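Local coordinates for protein arylmalonate decarboxylase (Bordetella bronchiseptica, PDB 3IP8) that catalyses the decarboxylation of 2-aryl-2-methylmalonates, taking up a proton and releasing carbon dioxide to give 2-arylpropionates, at residues I9-P14 / S71-S76; P21-R26 / G190-D195; L38-V43 / T154-M159; D49-S54 / T75-Y80; H58-Q63 / E95-P100. All blocks are in the same frame, centred on the assembly; numbering follows the deposited sequence.

Contact 1: I9-P14 / S71-S76. With B85 (benzylphosphonic acid), chain B.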
# COMPACT_ATOMS: atom_id res chain seq x y z
N ILE A 9 -16.16 2.20 3.79
CA ILE A 9 -15.08 1.49 3.13
C ILE A 9 -14.48 0.46 4.07
O ILE A 9 -14.08 0.79 5.19
CB ILE A 9 -14.01 2.47 2.66
CG1 ILE A 9 -14.59 3.37 1.55
CG2 ILE A 9 -12.76 1.75 2.16
CD1 ILE A 9 -13.81 4.67 1.33
N GLY A 10 -14.45 -0.80 3.63
CA GLY A 10 -13.90 -1.88 4.43
C GLY A 10 -12.47 -2.19 4.01
O GLY A 10 -12.13 -2.18 2.81
N MET A 11 -11.64 -2.48 5.00
CA MET A 11 -10.23 -2.76 4.75
C MET A 11 -9.79 -4.04 5.45
O MET A 11 -10.01 -4.22 6.64
CB MET A 11 -9.39 -1.56 5.22
CG MET A 11 -9.58 -0.36 4.32
SD MET A 11 -8.66 1.08 4.89
CE MET A 11 -8.68 2.05 3.38
N ILE A 12 -9.23 -4.96 4.67
CA ILE A 12 -8.60 -6.15 5.22
C ILE A 12 -7.15 -5.76 5.51
O ILE A 12 -6.41 -5.38 4.60
CB ILE A 12 -8.63 -7.31 4.22
CG1 ILE A 12 -10.05 -7.60 3.75
CG2 ILE A 12 -8.03 -8.56 4.83
CD1 ILE A 12 -10.09 -8.59 2.60
N VAL A 13 -6.74 -5.87 6.77
CA VAL A 13 -5.40 -5.42 7.16
C VAL A 13 -4.58 -6.59 7.68
O VAL A 13 -5.11 -7.50 8.28
CB VAL A 13 -5.47 -4.31 8.24
CG1 VAL A 13 -6.21 -3.09 7.70
CG2 VAL A 13 -6.15 -4.82 9.53
N PRO A 14 -3.26 -6.58 7.44
CA PRO A 14 -2.43 -7.69 7.92
C PRO A 14 -2.43 -7.97 9.43
O PRO A 14 -2.53 -9.14 9.79
CB PRO A 14 -1.03 -7.34 7.38
CG PRO A 14 -1.35 -6.61 6.08
CD PRO A 14 -2.57 -5.76 6.43
N SER A 71 -11.00 -3.07 0.33
CA SER A 71 -9.63 -3.09 -0.13
C SER A 71 -8.82 -4.05 0.73
O SER A 71 -8.89 -4.03 1.96
CB SER A 71 -8.97 -1.70 -0.03
OG SER A 71 -7.59 -1.84 -0.38
N LEU A 72 -8.02 -4.88 0.07
CA LEU A 72 -7.01 -5.67 0.76
C LEU A 72 -5.79 -4.78 0.95
O LEU A 72 -5.02 -4.54 0.01
CB LEU A 72 -6.66 -6.93 -0.05
CG LEU A 72 -5.44 -7.68 0.47
CD1 LEU A 72 -5.72 -8.19 1.88
CD2 LEU A 72 -5.11 -8.86 -0.44
N MET A 73 -5.65 -4.26 2.17
CA MET A 73 -4.64 -3.26 2.48
C MET A 73 -3.32 -3.90 2.88
O MET A 73 -2.78 -3.67 3.96
CB MET A 73 -5.19 -2.31 3.55
CG MET A 73 -6.36 -1.47 3.02
SD MET A 73 -5.81 -0.08 1.98
CE MET A 73 -5.11 1.03 3.24
N GLY A 74 -2.80 -4.71 1.97
CA GLY A 74 -1.47 -5.29 2.14
C GLY A 74 -0.80 -5.27 0.78
O GLY A 74 -1.39 -5.74 -0.18
N THR A 75 0.38 -4.66 0.70
CA THR A 75 1.13 -4.57 -0.57
C THR A 75 1.76 -5.93 -0.92
O THR A 75 1.40 -6.57 -1.93
CB THR A 75 2.22 -3.48 -0.51
OG1 THR A 75 1.82 -2.48 0.44
CG2 THR A 75 2.39 -2.82 -1.87
N SER A 76 2.67 -6.40 -0.08
CA SER A 76 3.36 -7.64 -0.40
C SER A 76 2.42 -8.83 -0.39
O SER A 76 2.60 -9.72 -1.18
CB SER A 76 4.58 -7.87 0.49
OG SER A 76 4.24 -7.76 1.86
C1 B85 B . 2.88 -4.73 7.40
C2 B85 B . 2.12 -4.33 8.53
C3 B85 B . 0.86 -3.81 8.35
C4 B85 B . 0.29 -3.63 7.00
C5 B85 B . 1.03 -4.00 5.89
C6 B85 B . 2.34 -4.55 6.09
C7 B85 B . 3.29 -4.90 4.96
P8 B85 B . 2.68 -4.81 3.23
O9 B85 B . 2.24 -3.33 2.82
O10 B85 B . 3.78 -5.38 2.21
O11 B85 B . 1.50 -5.72 3.14
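Backbone bonds define the pairing of Gly10 to Ile12 with Ser71 to Met73. Ser71 N donates to Gly10 O and Ile12 N to Ser71 O, each at 2.9 Å, and Met73 N to Ile12 O at 2.8 Å; with touching parts running only 11° apart, the strands are parallel. A CA-H...O contact from Met11 CA to Ser71 O adds to the pairing.

Each face carries an apolar contact. Met11 is extended beyond CG, whereas Met73 is bent at chi2 (-78°) and chi3 (-73°), which curls its sulfur and methyl back against Met11; the CG atoms meet at 3.6 Å and the CE atoms at 3.7 Å. On the Ile12 face, CD1 of Leu72 sits 3.8 Å from CG2 of Ile12.

Beyond the strands come ligand contacts. After strand 9-13, Pro14 CG packs 3.5 Å from ring carbon C4 of benzylphosphonic acid. After strand 69-72, Thr75 N and OG1 donate to phosphonate O9 and Ser76 N to O10, at 2.7 Å in the last case; Gly189 N is a further donor. A ligand site at the C-terminal edge of a parallel sheet is consistent with an alpha/beta enzyme of the aspartate/glutamate racemase clan.

Contact 2: P21-R26 / G190-D195. With B85 (benzylphosphonic acid), chain B.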
# COMPACT_ATOMS: atom_id res chain seq x y z
N PRO A 21 -6.08 1.45 9.40
CA PRO A 21 -4.76 2.07 9.43
C PRO A 21 -4.87 3.56 9.79
O PRO A 21 -5.85 4.24 9.45
CB PRO A 21 -4.22 1.82 8.01
CG PRO A 21 -4.96 0.59 7.55
CD PRO A 21 -6.34 0.76 8.12
N ALA A 22 -3.88 4.04 10.51
CA ALA A 22 -3.94 5.36 11.15
C ALA A 22 -4.07 6.52 10.17
O ALA A 22 -4.56 7.60 10.52
CB ALA A 22 -2.71 5.54 12.05
N ASP A 23 -3.62 6.34 8.93
CA ASP A 23 -3.64 7.45 8.00
C ASP A 23 -5.05 7.91 7.62
O ASP A 23 -5.24 9.06 7.25
CB ASP A 23 -2.88 7.10 6.73
CG ASP A 23 -1.41 6.88 6.99
OD1 ASP A 23 -0.92 7.06 8.12
OD2 ASP A 23 -0.74 6.52 6.03
N GLY A 24 -6.02 7.01 7.71
CA GLY A 24 -7.38 7.37 7.30
C GLY A 24 -7.91 8.60 8.02
O GLY A 24 -8.54 9.46 7.41
N ALA A 25 -7.70 8.67 9.33
CA ALA A 25 -8.25 9.77 10.12
C ALA A 25 -7.57 11.10 9.79
O ALA A 25 -8.14 12.16 10.01
CB ALA A 25 -8.16 9.47 11.62
N ARG A 26 -6.35 11.04 9.27
CA ARG A 26 -5.59 12.24 8.90
C ARG A 26 -5.91 12.69 7.47
O ARG A 26 -6.15 13.87 7.20
CB ARG A 26 -4.08 11.95 9.05
CG ARG A 26 -3.66 11.76 10.51
CD ARG A 26 -2.25 11.18 10.67
NE ARG A 26 -1.19 12.18 10.48
CZ ARG A 26 0.12 11.92 10.53
NH1 ARG A 26 0.58 10.68 10.73
NH2 ARG A 26 0.98 12.92 10.34
N GLY A 190 2.44 -0.90 6.76
CA GLY A 190 2.50 -0.80 8.21
C GLY A 190 3.28 0.42 8.66
O GLY A 190 3.27 0.80 9.83
N LEU A 191 3.97 1.05 7.72
CA LEU A 191 4.76 2.24 8.06
C LEU A 191 3.87 3.45 8.24
O LEU A 191 2.85 3.56 7.57
CB LEU A 191 5.76 2.54 6.95
CG LEU A 191 6.76 1.44 6.61
CD1 LEU A 191 7.55 1.81 5.37
CD2 LEU A 191 7.69 1.23 7.79
N LEU A 192 4.28 4.37 9.10
CA LEU A 192 3.60 5.65 9.30
C LEU A 192 4.40 6.70 8.55
O LEU A 192 5.38 7.25 9.06
CB LEU A 192 3.47 5.97 10.80
CG LEU A 192 2.55 4.99 11.56
CD1 LEU A 192 2.48 5.42 13.04
CD2 LEU A 192 1.18 5.04 10.95
N THR A 193 3.93 7.00 7.34
CA THR A 193 4.72 7.75 6.36
C THR A 193 4.26 9.18 6.10
O THR A 193 4.90 9.88 5.31
CB THR A 193 4.76 7.00 5.01
OG1 THR A 193 3.46 7.03 4.36
CG2 THR A 193 5.21 5.55 5.19
N LEU A 194 3.19 9.64 6.74
CA LEU A 194 2.56 10.88 6.31
C LEU A 194 3.41 12.11 6.58
O LEU A 194 3.30 13.09 5.84
CB LEU A 194 1.18 11.06 6.96
CG LEU A 194 0.06 10.16 6.41
CD1 LEU A 194 -1.21 10.47 7.19
CD2 LEU A 194 -0.12 10.37 4.90
N ASP A 195 4.27 12.08 7.60
CA ASP A 195 5.17 13.22 7.83
C ASP A 195 6.41 13.14 6.95
O ASP A 195 7.00 14.17 6.64
CB ASP A 195 5.60 13.32 9.30
CG ASP A 195 4.47 13.77 10.22
OD1 ASP A 195 3.41 14.22 9.73
OD2 ASP A 195 4.66 13.65 11.43
C1 B85 B . 2.88 -4.73 7.40
C2 B85 B . 2.12 -4.33 8.53
C3 B85 B . 0.86 -3.81 8.35
C4 B85 B . 0.29 -3.63 7.00
C5 B85 B . 1.03 -4.00 5.89
C6 B85 B . 2.34 -4.55 6.09
C7 B85 B . 3.29 -4.90 4.96
P8 B85 B . 2.68 -4.81 3.23
O9 B85 B . 2.24 -3.33 2.82
O10 B85 B . 3.78 -5.38 2.21
O11 B85 B . 1.50 -5.72 3.14
O HOH W 1 1.72 5.71 6.04
O HOH W 2 1.59 8.12 8.71
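Arg26 and Asp195 form the charged pair of this contact, with Arg26 NH2 2.8 Å from Asp195 OD1. As a hydrogen bond it is weak, because the angle at the hydrogen is only 121°. The carboxylate lies at the guanidinium edge, but the two planes are turned 79° apart. Over one guanidinium face lies Leu194 CB, 3.6 Å above the plane and offset toward the rim. The bend of Arg26 at chi3 (79°) lays the chain alongside Leu194, whose CD1 is 3.7 Å from Arg26 CD.

Asp23 reaches the loop at 190-195 through two waters. One donates to Asp23 OD2 at 2.6 Å and to Leu191 O at 2.9 Å, and accepts from Thr193 N at 2.9 Å. The other donates to Asp23 OD1 at 2.8 Å and accepts from Leu194 N at 3.0 Å. Each carboxylate oxygen thus has a water donor, and the loop offers one carbonyl and two amides to the bridges. Thr193 OG1 is hydrogen-bonded to Ser210 OG. The carboxylate also packs against Leu194, and Pro213 of the helix at 211-223 touches both residues.

Gly190, at the start of the same loop, contacts the benzylphosphonic acid ring. The chemistry implies that the helix at 23-27 is joined to this pocket loop by a hydrated carboxylate link and a weakly directed salt bridge, with Leu194 packing against both Asp23 and Arg26.

Contact 3: L38-V43 / T154-M159. With B85 (benzylphosphonic acid), chain B.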
# COMPACT_ATOMS: atom_id res chain seq x y z
N LEU A 38 -6.05 -9.96 9.44
CA LEU A 38 -5.69 -11.30 9.00
C LEU A 38 -4.87 -12.11 10.01
O LEU A 38 -4.92 -13.34 10.03
CB LEU A 38 -4.88 -11.21 7.70
CG LEU A 38 -5.65 -10.75 6.47
CD1 LEU A 38 -4.68 -10.39 5.34
CD2 LEU A 38 -6.64 -11.84 6.01
N GLY A 39 -4.10 -11.43 10.84
CA GLY A 39 -3.18 -12.12 11.72
C GLY A 39 -1.90 -12.57 11.06
O GLY A 39 -1.32 -13.58 11.44
N LEU A 40 -1.41 -11.79 10.10
CA LEU A 40 -0.14 -12.11 9.47
C LEU A 40 0.96 -12.20 10.53
O LEU A 40 1.10 -11.31 11.38
CB LEU A 40 0.21 -11.02 8.45
CG LEU A 40 1.52 -11.17 7.68
CD1 LEU A 40 1.51 -12.44 6.81
CD2 LEU A 40 1.74 -9.95 6.80
N GLY A 41 1.77 -13.25 10.43
CA GLY A 41 2.81 -13.52 11.40
C GLY A 41 4.19 -12.97 11.07
O GLY A 41 5.00 -12.77 11.97
N SER A 42 4.47 -12.75 9.78
CA SER A 42 5.73 -12.18 9.34
C SER A 42 5.56 -11.65 7.92
O SER A 42 4.69 -12.11 7.16
CB SER A 42 6.85 -13.23 9.38
OG SER A 42 6.66 -14.24 8.41
N VAL A 43 6.38 -10.66 7.57
CA VAL A 43 6.35 -10.04 6.26
C VAL A 43 7.33 -10.82 5.40
O VAL A 43 8.40 -10.35 5.03
CB VAL A 43 6.69 -8.54 6.35
CG1 VAL A 43 6.51 -7.88 5.00
CG2 VAL A 43 5.77 -7.86 7.37
N THR A 154 11.07 -8.06 9.13
CA THR A 154 10.03 -9.07 8.93
C THR A 154 8.89 -8.98 9.93
O THR A 154 7.88 -9.65 9.76
CB THR A 154 10.58 -10.50 8.97
OG1 THR A 154 11.28 -10.71 10.21
CG2 THR A 154 11.53 -10.73 7.82
N GLY A 155 9.03 -8.15 10.96
CA GLY A 155 7.97 -7.99 11.95
C GLY A 155 6.81 -7.22 11.34
O GLY A 155 7.02 -6.28 10.56
N VAL A 156 5.59 -7.63 11.66
CA VAL A 156 4.38 -7.00 11.14
C VAL A 156 4.02 -5.75 11.96
O VAL A 156 4.02 -4.62 11.46
CB VAL A 156 3.22 -8.00 11.16
CG1 VAL A 156 1.92 -7.31 10.75
CG2 VAL A 156 3.53 -9.17 10.25
N GLU A 157 3.73 -5.94 13.23
CA GLU A 157 3.40 -4.82 14.09
C GLU A 157 4.60 -3.87 14.27
O GLU A 157 4.42 -2.67 14.50
CB GLU A 157 2.87 -5.34 15.43
CG GLU A 157 1.45 -5.95 15.37
CD GLU A 157 1.39 -7.39 14.82
OE1 GLU A 157 2.44 -8.06 14.62
OE2 GLU A 157 0.26 -7.86 14.59
N ALA A 158 5.81 -4.42 14.17
CA ALA A 158 7.05 -3.66 14.29
C ALA A 158 7.12 -2.48 13.30
O ALA A 158 7.80 -1.47 13.55
CB ALA A 158 8.24 -4.59 14.08
N MET A 159 6.43 -2.61 12.17
CA MET A 159 6.51 -1.58 11.13
C MET A 159 6.07 -0.21 11.63
O MET A 159 6.63 0.82 11.22
CB MET A 159 5.63 -1.99 9.92
CG MET A 159 6.10 -3.23 9.18
SD MET A 159 7.77 -3.06 8.50
CE MET A 159 7.90 -4.65 7.67
C1 B85 B . 2.88 -4.73 7.40
C2 B85 B . 2.12 -4.33 8.53
C3 B85 B . 0.86 -3.81 8.35
C4 B85 B . 0.29 -3.63 7.00
C5 B85 B . 1.03 -4.00 5.89
C6 B85 B . 2.34 -4.55 6.09
C7 B85 B . 3.29 -4.90 4.96
P8 B85 B . 2.68 -4.81 3.23
O9 B85 B . 2.24 -3.33 2.82
O10 B85 B . 3.78 -5.38 2.21
O11 B85 B . 1.50 -5.72 3.14
O HOH W 3 -0.54 -10.14 13.31
O HOH W 4 2.72 -10.68 13.70
O HOH W 5 5.39 -9.83 13.60
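Val156 presses its CG2 methyl against the loop at Leu40 to Val43, and this is the dense side of the contact. Val156 CG2 is 3.4 Å from Leu40 O, 3.8 Å from Leu40 CG and 3.9 Å from Val43 CG2. With CG1 of Val156 anti to the backbone N (chi1 174°), CG2 turns to the facing loop and CG1 to the ligand, coming within 3.7 Å of ring carbon C2 of benzylphosphonic acid. Val43 CG2 is shared in turn, touching Val156 CG2 and the CE methyl of Met159. The bend of Met159 at chi2 (-59°) lets CE reach Val43 CG2 while Met159 CG stays by the ring, 4.0 Å from ligand C1.

One direct backbone bond joins the two loops, from Val43 N to Thr154 O at 2.8 Å, with an N-H...O angle of 165°. The segments follow strands 33-37 and 144-150, which are edge strands of two different parallel sheets. The contact therefore lines the ligand pocket between the two alpha/beta halves of the fold, bringing Val156 and Met159 to the aryl end of the ligand. Gly155 O, buried here, has no hydrogen-bonding partner in the model.

The hydrated side is looser. Two waters lie between Leu40 O and the separate carboxylate oxygens of Glu157, an exposed residue whose side chain stays beyond direct contact with 38-43. A third water accepts from Val156 N at 2.9 Å and reaches Gly41 O by a weak bond. Ser42 OG is engaged with Thr44 OG1.

Contact 4: D49-S54 / T75-Y80. With B85 (benzylphosphonic acid), chain B.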
# COMPACT_ATOMS: atom_id res chain seq x y z
N ASP A 49 1.60 -17.02 2.96
CA ASP A 49 0.92 -18.27 2.61
C ASP A 49 -0.01 -18.71 3.73
O ASP A 49 -1.00 -19.39 3.47
CB ASP A 49 1.92 -19.40 2.35
CG ASP A 49 2.61 -19.31 0.98
OD1 ASP A 49 2.23 -18.46 0.14
OD2 ASP A 49 3.54 -20.13 0.76
N ALA A 50 0.32 -18.33 4.98
CA ALA A 50 -0.47 -18.80 6.12
C ALA A 50 -1.79 -18.06 6.27
O ALA A 50 -2.68 -18.55 6.95
CB ALA A 50 0.33 -18.67 7.42
N VAL A 51 -1.91 -16.89 5.65
CA VAL A 51 -3.16 -16.12 5.73
C VAL A 51 -3.85 -15.81 4.41
O VAL A 51 -5.01 -15.39 4.41
CB VAL A 51 -2.99 -14.80 6.52
CG1 VAL A 51 -2.49 -15.07 7.95
CG2 VAL A 51 -2.08 -13.81 5.80
N ILE A 52 -3.16 -16.00 3.29
CA ILE A 52 -3.69 -15.52 2.02
C ILE A 52 -5.04 -16.16 1.66
O ILE A 52 -5.89 -15.52 1.02
CB ILE A 52 -2.63 -15.71 0.89
CG1 ILE A 52 -3.01 -14.90 -0.35
CG2 ILE A 52 -2.45 -17.19 0.58
CD1 ILE A 52 -2.93 -13.40 -0.14
N GLU A 53 -5.27 -17.40 2.07
CA GLU A 53 -6.51 -18.09 1.70
C GLU A 53 -7.73 -17.59 2.45
O GLU A 53 -8.86 -17.98 2.14
CB GLU A 53 -6.38 -19.60 1.91
CG GLU A 53 -5.27 -20.21 1.09
CD GLU A 53 -4.87 -21.58 1.59
OE1 GLU A 53 -4.37 -21.67 2.73
OE2 GLU A 53 -5.02 -22.56 0.81
N SER A 54 -7.50 -16.78 3.47
CA SER A 54 -8.58 -16.25 4.28
C SER A 54 -9.02 -14.86 3.82
O SER A 54 -9.94 -14.27 4.40
CB SER A 54 -8.15 -16.17 5.75
OG SER A 54 -7.17 -15.16 5.95
N THR A 75 0.38 -4.66 0.70
CA THR A 75 1.13 -4.57 -0.57
C THR A 75 1.76 -5.93 -0.92
O THR A 75 1.40 -6.57 -1.93
CB THR A 75 2.22 -3.48 -0.51
OG1 THR A 75 1.82 -2.48 0.44
CG2 THR A 75 2.39 -2.82 -1.87
N SER A 76 2.67 -6.40 -0.08
CA SER A 76 3.36 -7.64 -0.40
C SER A 76 2.42 -8.83 -0.39
O SER A 76 2.60 -9.72 -1.18
CB SER A 76 4.58 -7.87 0.49
OG SER A 76 4.24 -7.76 1.86
N LEU A 77 1.39 -8.84 0.46
CA LEU A 77 0.39 -9.90 0.40
C LEU A 77 -0.25 -10.02 -0.97
O LEU A 77 -0.67 -11.11 -1.39
CB LEU A 77 -0.72 -9.61 1.43
CG LEU A 77 -0.54 -10.31 2.76
CD1 LEU A 77 -1.55 -9.75 3.75
CD2 LEU A 77 -0.69 -11.81 2.60
N SER A 78 -0.38 -8.88 -1.65
CA SER A 78 -1.02 -8.87 -2.96
C SER A 78 -0.06 -8.93 -4.14
O SER A 78 -0.50 -9.29 -5.25
CB SER A 78 -2.04 -7.72 -3.11
OG SER A 78 -1.50 -6.42 -2.84
N PHE A 79 1.22 -8.61 -3.94
CA PHE A 79 2.17 -8.68 -5.08
C PHE A 79 3.11 -9.89 -5.11
O PHE A 79 3.79 -10.15 -6.11
CB PHE A 79 2.96 -7.36 -5.29
CG PHE A 79 4.03 -7.07 -4.26
CD1 PHE A 79 5.10 -7.92 -4.04
CD2 PHE A 79 3.97 -5.87 -3.54
CE1 PHE A 79 6.06 -7.63 -3.08
CE2 PHE A 79 4.90 -5.57 -2.61
CZ PHE A 79 5.97 -6.44 -2.36
N TYR A 80 3.15 -10.65 -4.02
CA TYR A 80 4.24 -11.60 -3.89
C TYR A 80 4.22 -12.74 -4.87
O TYR A 80 5.25 -13.40 -5.05
CB TYR A 80 4.36 -12.15 -2.47
CG TYR A 80 3.41 -13.26 -2.03
CD1 TYR A 80 3.90 -14.54 -1.74
CD2 TYR A 80 2.06 -13.02 -1.84
CE1 TYR A 80 3.05 -15.54 -1.27
CE2 TYR A 80 1.20 -14.02 -1.36
CZ TYR A 80 1.70 -15.27 -1.08
OH TYR A 80 0.85 -16.25 -0.59
C1 B85 B . 2.88 -4.73 7.40
C2 B85 B . 2.12 -4.33 8.53
C3 B85 B . 0.86 -3.81 8.35
C4 B85 B . 0.29 -3.63 7.00
C5 B85 B . 1.03 -4.00 5.89
C6 B85 B . 2.34 -4.55 6.09
C7 B85 B . 3.29 -4.90 4.96
P8 B85 B . 2.68 -4.81 3.23
O9 B85 B . 2.24 -3.33 2.82
O10 B85 B . 3.78 -5.38 2.21
O11 B85 B . 1.50 -5.72 3.14
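Tyr80 reaches from the short helix at 76-79 to Asp49 and Ile52, joining two helical pieces of an alpha/beta fold. The N-terminal end of its segment, Thr75 and Ser76, belongs to the ligand pocket; the contact lies behind that end, on the side of the helix at 45-51.

Tyr80 can be followed outward. At CB a first torsion of 79° points the ring toward Asp49 and Ile52. Leu77 O lies in plane at the ring edge, and Tyr80 CE2 has a loose contact with Ile52 CD1 at 4.4 Å. On the other edge Tyr80 CE1 comes within 3.3 Å of Asp49 OD1. Tyr48 packs edge-to-face with the same ring. At the tip, Tyr80 OH donates to Asp49 OD1 at 2.7 Å and touches Ile52 CG2 at 3.6 Å. Carboxylate and ring planes are 49° apart, yet OD1 also lies near the ring plane. Asp49 OD1 has a second, weak and long ionic partner in Arg81.

The apolar remainder centres on Leu77 CD2, which meets Ile52 CD1 at 3.9 Å and Val51 CG2 at 4.0 Å. The Ile52 and Leu77 side chains lie alongside each other and antiparallel, and the buried Leu77 O, which lacks a hydrogen-bonding partner in the model, is covered by Ile52 CD1 at 3.5 Å.

Contact 5: H58-Q63 / E95-P100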
# COMPACT_ATOMS: atom_id res chain seq x y z
N HIS A 58 -12.48 -12.72 4.80
CA HIS A 58 -12.46 -11.42 5.46
C HIS A 58 -13.21 -10.36 4.66
O HIS A 58 -13.78 -9.44 5.23
CB HIS A 58 -11.02 -11.00 5.75
CG HIS A 58 -10.47 -11.62 6.99
ND1 HIS A 58 -10.53 -11.01 8.23
CD2 HIS A 58 -9.85 -12.81 7.21
CE1 HIS A 58 -9.99 -11.79 9.13
NE2 HIS A 58 -9.56 -12.89 8.54
N ALA A 59 -13.18 -10.49 3.34
CA ALA A 59 -13.97 -9.61 2.48
C ALA A 59 -15.44 -9.79 2.82
O ALA A 59 -16.18 -8.82 2.98
CB ALA A 59 -13.69 -9.90 0.99
N ARG A 60 -15.87 -11.04 2.93
CA ARG A 60 -17.24 -11.33 3.35
C ARG A 60 -17.59 -10.81 4.74
O ARG A 60 -18.70 -10.34 4.96
CB ARG A 60 -17.53 -12.82 3.27
CG ARG A 60 -17.63 -13.32 1.86
CD ARG A 60 -18.24 -14.70 1.85
NE ARG A 60 -18.56 -15.15 0.50
CZ ARG A 60 -18.28 -16.37 0.05
NH1 ARG A 60 -17.69 -17.24 0.85
NH2 ARG A 60 -18.60 -16.71 -1.19
N ARG A 61 -16.66 -10.92 5.69
CA ARG A 61 -16.90 -10.39 7.03
C ARG A 61 -17.17 -8.89 6.95
O ARG A 61 -18.03 -8.35 7.65
CB ARG A 61 -15.69 -10.60 7.95
CG ARG A 61 -15.40 -12.02 8.37
CD ARG A 61 -14.34 -12.01 9.48
NE ARG A 61 -13.81 -13.35 9.73
CZ ARG A 61 -13.05 -13.66 10.77
NH1 ARG A 61 -12.72 -12.74 11.67
NH2 ARG A 61 -12.61 -14.91 10.92
N LEU A 62 -16.40 -8.20 6.12
CA LEU A 62 -16.54 -6.76 6.01
C LEU A 62 -17.87 -6.44 5.34
O LEU A 62 -18.58 -5.52 5.75
CB LEU A 62 -15.36 -6.15 5.24
CG LEU A 62 -14.05 -6.14 6.05
CD1 LEU A 62 -12.87 -5.93 5.11
CD2 LEU A 62 -14.09 -5.05 7.10
N GLN A 63 -18.24 -7.21 4.32
CA GLN A 63 -19.53 -7.01 3.67
C GLN A 63 -20.66 -7.20 4.69
O GLN A 63 -21.62 -6.43 4.71
CB GLN A 63 -19.71 -7.97 2.50
CG GLN A 63 -21.08 -7.83 1.83
CD GLN A 63 -21.35 -8.94 0.85
OE1 GLN A 63 -20.61 -9.92 0.80
NE2 GLN A 63 -22.42 -8.80 0.07
N GLU A 95 -16.30 -11.50 -6.62
CA GLU A 95 -17.26 -12.57 -6.88
C GLU A 95 -17.91 -13.05 -5.58
O GLU A 95 -19.09 -13.41 -5.56
CB GLU A 95 -16.60 -13.74 -7.59
CG GLU A 95 -16.29 -13.45 -9.04
CD GLU A 95 -15.64 -14.64 -9.74
OE1 GLU A 95 -15.41 -15.66 -9.06
OE2 GLU A 95 -15.38 -14.54 -10.95
N ALA A 96 -17.14 -13.05 -4.50
CA ALA A 96 -17.64 -13.53 -3.23
C ALA A 96 -18.57 -12.55 -2.53
O ALA A 96 -19.39 -12.95 -1.71
CB ALA A 96 -16.49 -13.92 -2.31
N THR A 97 -18.42 -11.26 -2.83
CA THR A 97 -19.14 -10.22 -2.08
C THR A 97 -20.16 -9.43 -2.91
O THR A 97 -21.09 -8.84 -2.36
CB THR A 97 -18.17 -9.19 -1.48
OG1 THR A 97 -17.47 -8.50 -2.52
CG2 THR A 97 -17.18 -9.85 -0.54
N GLY A 98 -19.95 -9.38 -4.22
CA GLY A 98 -20.73 -8.49 -5.07
C GLY A 98 -20.40 -7.03 -4.84
O GLY A 98 -21.15 -6.15 -5.26
N LEU A 99 -19.28 -6.77 -4.16
CA LEU A 99 -18.82 -5.39 -3.91
C LEU A 99 -17.66 -5.04 -4.83
O LEU A 99 -16.90 -5.91 -5.26
CB LEU A 99 -18.33 -5.26 -2.46
CG LEU A 99 -19.31 -5.50 -1.33
CD1 LEU A 99 -18.62 -5.36 0.01
CD2 LEU A 99 -20.46 -4.53 -1.44
N PRO A 100 -17.50 -3.74 -5.16
CA PRO A 100 -16.24 -3.31 -5.77
C PRO A 100 -15.09 -3.59 -4.79
O PRO A 100 -15.19 -3.24 -3.61
CB PRO A 100 -16.43 -1.79 -5.94
CG PRO A 100 -17.93 -1.58 -5.86
CD PRO A 100 -18.42 -2.62 -4.91
O HOH W 6 -21.96 -12.17 -0.52
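The Arg60 guanidinium has Ala96 CB over one face and Ala96 O at its edge, close to its plane. The edge contact is a hydrogen bond from Arg60 NE to Ala96 O, 3.2 Å long with an angle of 162° at the hydrogen. On the acceptor side it is less regular, because NE stands 36° out of the carbonyl plane and away from the lone-pair directions. Ala96 CB is 3.7 Å from Arg60 NH2. The Arg60 chain, extended from CG to NE, spans the distance to the neighbouring helix.

The second flat group, the Gln63 amide, sits against Thr97. Gln63 OE1 is 3.2 Å from Thr97 CA, and Gln63 NE2 is 2.8 Å from Thr97 O, at too poor an angle for a hydrogen bond. Gln63 CG is anti to the backbone N (chi1 177°) and the chain runs straight on, carrying the amide to the helix end. One water donates to both Gln63 OE1 and Ala96 O, each at 2.9 Å, so Ala96 O receives Arg60 NE as well as this water.

These helices flank the four-stranded parallel sheet of the first alpha/beta half, touching where helix 83-97 ends. There Thr97 forms an ST turn, its OG1 accepting from Leu99 N at 3.0 Å and also bonded to Met93 O, and Gly98 follows with positive phi. Beside the amide the contact is apolar: Thr97 CG2 meets Ala59 CB, and Leu99 CD1 lies 3.8 Å from Gln63 CB, while Leu99 also touches Val70 of strand 69-72.

From the N terminus, strand 9-13 opens contact 1, which closes on 71-76 and pairs the strands of the first sheet. Before it closes, 21-26 opens contact 2, whose partner lies far along the chain at 190-195, so contacts 1 and 2 cross. Contact 3, from 38-43 to 154-159, nests inside contact 2, crosses contact 1 and joins loops from the two sheets. Contact 4 joins helix 45-51 to helix 76-79, sharing Thr75 and Ser76 with contact 1; contact 5, which ties helices 55-64 and 83-97, crosses both. Contacts 4 and 5 nest within contacts 2 and 3. Contacts 1 to 4 all touch benzylphosphonic acid; contact 5 does not.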